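Local coordinates for tailspike protein (Siphovirus 9NA, PDB 3RIQ), which recognises the lipopolysaccharide of its Salmonella host and cleaves it as an endorhamnosidase through a trimeric right-handed beta-helix receptor-binding domain, at the interface of chains A and B. Sequence-based numbering; all coordinates share one arbitrary frame. Chains: chain A/B, Tailspike protein.

Contacts 1 and 2 belong to one interface between chains A and B of the tailspike trimer, and the centres of their C-alpha atoms lie about 59 Å apart. They share neither residues nor secondary-structure elements. Contact 1 joins the first helix of one copy, 6-10, to the 3-10 helix 17-19 and strand 14-16 of the next; contact 2 joins strands, and the loop residue A:Tyr390, of neighbouring beta-helices, with strand 355-362 contributing A:Val362 on one side and B:Asp355 on the other. The subunits are therefore held together at the N-terminal end and again far along the helix axis, both times by largely polar groups.

Contact 1: the interface of chains A and B. Residues chain A 14, 16, 19; chain B 4, 8-9, 11, 13.
A:Lys16 reaches across to B:Asp8 and delivers its ammonium nitrogen to a backbone oxygen rather than to the carboxylate. NZ of A:Lys16 donates to O of B:Asp8 at 2.7 Å, with a C=O...N angle of 142° and the donor tilted out of the carbonyl plane. The side chain leaves the backbone with CG wedged between the amide N and the carbonyl carbon (chi1 64°), and further bends at chi3 and chi4 turn its end back toward A:Asp19. There NZ of A:Lys16 forms a salt bridge of 2.8 Å with carboxylate oxygen OD2 of A:Asp19, met on its syn side. The ammonium group thus ties a carboxylate of its own chain to the backbone of the partner; the A:Asp19 carboxylate would be expected to offset the charge of the ammonium group.

Beside this bond, the B:Tyr13 ring crosses the lysine obliquely. CE of A:Lys16 passes above the plane of the ring, just beyond its rim, 3.9 Å from CE1 of B:Tyr13; the ring's edge is turned to the backbone O of B:Asp8. Water 3 links NZ of A:Lys16 to the phenol OH of B:Tyr13. On the other flank, the A:Asp19 carboxylate lies against the aliphatic stem of B:Lys9: OD2 of A:Asp19 is 3.6 Å from CG of B:Lys9. The rest of B:Lys9 runs on extended, and its NZ stays 5.3 Å from OD1 of A:Asp19, so the approach is a packing contact with at most a longer-range attraction.

Two further waters bridge the chains. Water 1 connects the amide N of A:Lys16 and OD2 of A:Asp19 with the carbonyl oxygen of B:Lys9, while water 2 lies among O of A:Ser14, NZ of A:Lys16 and the carbonyl oxygens of B:Asp8 and B:Phe11. The patch lies near the N-terminal end of the trimeric fragment, where helix 6-10 of chain B and the loop after it meet the 3-10 helix 17-19 and strand 14-16 of chain A.

Contact 2: the interface of chains A and B. Residues chain A 340, 362, 388, 390; chain B 355, 381, 383.
A bend at chi2 (100°), followed by an extended end, carries the guanidinium of B:Arg383 across to A:His388, whose CG stands opposite its backbone N (chi1 -170°). This is a polar cluster between neighbouring right-handed beta-helices of a P22-like tailspike. NE of B:Arg383 donates to ND1 of A:His388 at 3.0 Å, in the plane of both groups although these are turned steeply against each other. NH2 of B:Arg383 lies equally close to ND1, so the imidazole nitrogen faces both NE and NH2 along one side of the guanidinium. The imidazole presents its edge to the arginine, while CE1 of A:Tyr390 sits over the centre of one imidazole face. At the guanidinium edge, NH2 of B:Arg383 makes a weak hydrogen bond of 3.1 Å to the phenol OH of A:Tyr390. CG2 of A:Val362 lies over the centre of one guanidinium face, and CB of B:Arg381 covers the rim of the other.

B:Asp355 fixes the arginine from its own chain. NH1 and NH2 of B:Arg383 both bind carboxylate oxygen OD1 of B:Asp355, NH1 at 2.9 Å on the anti lone pair. B:Arg381 grips the same carboxylate side-on, its NE 2.9 Å from OD1 of B:Asp355 and NH2 on OD2, both from above the carboxylate plane. The A:Tyr340 ring and the B:Asp355 side chain run antiparallel alongside each other, CE1 of A:Tyr340 3.6 Å from CB of B:Asp355, with ring and carboxylate planes 60° apart. Water 4 links OH of A:Tyr390 to OD2 of B:Asp355.

Contact 1: the interface of chains A and B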
loop_
_atom_site.group_PDB
_atom_site.type_symbol
_atom_site.label_atom_id
_atom_site.label_comp_id
_atom_site.label_asym_id
_atom_site.label_seq_id
_atom_site.Cartn_x
_atom_site.Cartn_y
_atom_site.Cartn_z
ATOM N N SER A 14 25.181 -30.491 -23.629
ATOM C CA SER A 14 23.955 -30.892 -22.956
ATOM C C SER A 14 23.832 -32.395 -23.068
ATOM O O SER A 14 24.144 -32.974 -24.129
ATOM C CB SER A 14 22.738 -30.191 -23.589
ATOM O OG SER A 14 21.560 -30.560 -22.894
ATOM N N LYS A 16 20.876 -35.551 -22.238
ATOM C CA LYS A 16 19.427 -35.671 -22.056
ATOM C C LYS A 16 19.069 -36.972 -21.390
ATOM O O LYS A 16 19.661 -38.027 -21.687
ATOM C CB LYS A 16 18.664 -35.484 -23.381
ATOM C CG LYS A 16 18.992 -36.581 -24.378
ATOM C CD LYS A 16 18.436 -36.295 -25.775
ATOM C CE LYS A 16 19.458 -35.634 -26.636
ATOM N NZ LYS A 16 20.611 -36.512 -27.015
ATOM N N ASP A 19 18.692 -40.580 -22.958
ATOM C CA ASP A 19 19.872 -41.361 -23.365
ATOM C C ASP A 19 20.354 -42.339 -22.263
ATOM O O ASP A 19 21.307 -43.092 -22.480
ATOM C CB ASP A 19 21.004 -40.400 -23.739
ATOM C CG ASP A 19 20.821 -39.772 -25.112
ATOM O OD1 ASP A 19 20.162 -40.388 -26.010
ATOM O OD2 ASP A 19 21.393 -38.666 -25.326
ATOM N N ARG B 4 21.553 -42.750 -32.320
ATOM C CA ARG B 4 22.129 -41.472 -31.875
ATOM C C ARG B 4 23.638 -41.664 -31.813
ATOM O O ARG B 4 24.132 -42.596 -31.126
ATOM C CB ARG B 4 21.579 -41.067 -30.485
ATOM C CG ARG B 4 20.073 -40.801 -30.470
ATOM N N ASP B 8 25.515 -36.624 -30.812
ATOM C CA ASP B 8 24.104 -36.485 -30.448
ATOM C C ASP B 8 23.898 -36.580 -28.940
ATOM O O ASP B 8 22.929 -36.012 -28.393
ATOM C CB ASP B 8 23.246 -37.596 -31.107
ATOM C CG ASP B 8 23.158 -37.490 -32.637
ATOM O OD1 ASP B 8 23.479 -36.436 -33.203
ATOM O OD2 ASP B 8 22.735 -38.486 -33.278
ATOM N N LYS B 9 24.771 -37.321 -28.256
ATOM C CA LYS B 9 24.610 -37.516 -26.817
ATOM C C LYS B 9 25.279 -36.445 -25.962
ATOM O O LYS B 9 25.049 -36.398 -24.762
ATOM C CB LYS B 9 25.090 -38.908 -26.375
ATOM C CG LYS B 9 24.229 -40.023 -27.002
ATOM C CD LYS B 9 24.581 -41.395 -26.519
ATOM C CE LYS B 9 23.946 -42.404 -27.452
ATOM N NZ LYS B 9 24.092 -43.796 -26.946
ATOM N N PHE B 11 25.754 -32.873 -27.098
ATOM C CA PHE B 11 25.479 -31.468 -27.473
ATOM C C PHE B 11 23.986 -31.144 -27.475
ATOM O O PHE B 11 23.121 -32.012 -27.735
ATOM C CB PHE B 11 26.016 -31.165 -28.865
ATOM C CG PHE B 11 27.512 -31.313 -28.989
ATOM C CD1 PHE B 11 28.371 -30.737 -28.046
ATOM C CD2 PHE B 11 28.066 -31.996 -30.075
ATOM C CE1 PHE B 11 29.784 -30.868 -28.211
ATOM C CE2 PHE B 11 29.434 -32.151 -30.207
ATOM C CZ PHE B 11 30.302 -31.575 -29.269
ATOM N N TYR B 13 20.494 -29.810 -28.686
ATOM C CA TYR B 13 19.791 -29.663 -29.962
ATOM C C TYR B 13 19.189 -28.288 -30.132
ATOM O O TYR B 13 18.388 -27.829 -29.291
ATOM C CB TYR B 13 18.688 -30.710 -30.084
ATOM C CG TYR B 13 19.188 -32.125 -30.443
ATOM C CD1 TYR B 13 20.170 -32.792 -29.682
ATOM C CD2 TYR B 13 18.697 -32.758 -31.558
ATOM C CE1 TYR B 13 20.628 -34.087 -30.042
ATOM C CE2 TYR B 13 19.136 -34.014 -31.934
ATOM C CZ TYR B 13 20.084 -34.686 -31.184
ATOM O OH TYR B 13 20.433 -35.935 -31.617
HETATM O O HOH W 1 22.882 -37.442 -23.467
HETATM O O HOH W 2 22.362 -34.153 -25.929
HETATM O O HOH W 3 19.607 -37.441 -29.441
#

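Contact 2: the interface of chains A and B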
loop_
_atom_site.group_PDB
_atom_site.type_symbol
_atom_site.label_atom_id
_atom_site.label_comp_id
_atom_site.label_asym_id
_atom_site.label_seq_id
_atom_site.Cartn_x
_atom_site.Cartn_y
_atom_site.Cartn_z
ATOM N N TYR A 340 -10.160 -10.075 5.703
ATOM C CA TYR A 340 -11.611 -10.213 5.552
ATOM C C TYR A 340 -12.029 -11.593 6.045
ATOM O O TYR A 340 -11.381 -12.599 5.708
ATOM C CB TYR A 340 -12.011 -10.126 4.067
ATOM C CG TYR A 340 -12.156 -8.718 3.560
ATOM C CD1 TYR A 340 -13.388 -8.062 3.677
ATOM C CD2 TYR A 340 -11.070 -8.019 3.035
ATOM C CE1 TYR A 340 -13.545 -6.752 3.262
ATOM C CE2 TYR A 340 -11.206 -6.697 2.579
ATOM C CZ TYR A 340 -12.463 -6.068 2.722
ATOM O OH TYR A 340 -12.668 -4.756 2.371
ATOM N N VAL A 362 -12.029 -6.626 8.546
ATOM C CA VAL A 362 -13.451 -6.638 8.217
ATOM C C VAL A 362 -13.993 -8.015 8.486
ATOM O O VAL A 362 -13.421 -9.043 8.054
ATOM C CB VAL A 362 -13.675 -6.296 6.727
ATOM C CG1 VAL A 362 -15.164 -6.426 6.354
ATOM C CG2 VAL A 362 -13.137 -4.866 6.368
ATOM N N HIS A 388 -14.240 -3.137 10.805
ATOM C CA HIS A 388 -15.668 -3.191 10.490
ATOM C C HIS A 388 -16.186 -4.539 10.912
ATOM O O HIS A 388 -16.138 -5.482 10.145
ATOM C CB HIS A 388 -15.930 -2.951 8.996
ATOM C CG HIS A 388 -17.375 -2.754 8.673
ATOM N ND1 HIS A 388 -17.803 -2.240 7.474
ATOM C CD2 HIS A 388 -18.489 -2.942 9.425
ATOM C CE1 HIS A 388 -19.126 -2.158 7.479
ATOM N NE2 HIS A 388 -19.566 -2.567 8.657
ATOM N N TYR A 390 -18.976 -7.272 11.879
ATOM C CA TYR A 390 -20.364 -7.570 11.468
ATOM C C TYR A 390 -21.113 -8.240 12.616
ATOM O O TYR A 390 -22.184 -8.874 12.419
ATOM C CB TYR A 390 -20.348 -8.486 10.228
ATOM C CG TYR A 390 -19.863 -7.876 8.903
ATOM C CD1 TYR A 390 -19.232 -6.622 8.843
ATOM C CD2 TYR A 390 -19.956 -8.607 7.707
ATOM C CE1 TYR A 390 -18.795 -6.084 7.634
ATOM C CE2 TYR A 390 -19.480 -8.079 6.489
ATOM C CZ TYR A 390 -18.889 -6.816 6.466
ATOM O OH TYR A 390 -18.406 -6.278 5.257
ATOM N N ASP B 355 -16.668 -4.414 -1.377
ATOM C CA ASP B 355 -15.892 -3.944 -0.240
ATOM C C ASP B 355 -14.731 -3.103 -0.738
ATOM O O ASP B 355 -13.888 -3.598 -1.481
ATOM C CB ASP B 355 -15.402 -5.135 0.569
ATOM C CG ASP B 355 -16.505 -5.729 1.386
ATOM O OD1 ASP B 355 -16.870 -5.121 2.405
ATOM O OD2 ASP B 355 -17.029 -6.789 1.024
ATOM N N ARG B 381 -19.592 -0.921 0.673
ATOM C CA ARG B 381 -19.100 -0.553 2.010
ATOM C C ARG B 381 -17.735 0.096 1.791
ATOM O O ARG B 381 -16.816 -0.561 1.276
ATOM C CB ARG B 381 -18.956 -1.808 2.894
ATOM C CG ARG B 381 -20.308 -2.475 3.192
ATOM C CD ARG B 381 -20.188 -3.938 3.634
ATOM N NE ARG B 381 -19.718 -4.803 2.547
ATOM C CZ ARG B 381 -20.478 -5.394 1.608
ATOM N NH1 ARG B 381 -21.796 -5.217 1.596
ATOM N NH2 ARG B 381 -19.899 -6.185 0.677
ATOM N N ARG B 383 -14.398 2.258 3.304
ATOM C CA ARG B 383 -13.650 2.567 4.551
ATOM C C ARG B 383 -12.319 3.179 4.164
ATOM O O ARG B 383 -11.538 2.534 3.462
ATOM C CB ARG B 383 -13.410 1.349 5.459
ATOM C CG ARG B 383 -14.620 0.508 5.842
ATOM C CD ARG B 383 -14.690 -0.704 5.007
ATOM N NE ARG B 383 -15.709 -1.694 5.377
ATOM C CZ ARG B 383 -15.922 -2.801 4.653
ATOM N NH1 ARG B 383 -15.184 -3.038 3.558
ATOM N NH2 ARG B 383 -16.873 -3.653 4.998
HETATM O O HOH W 4 -18.337 -8.002 3.230
#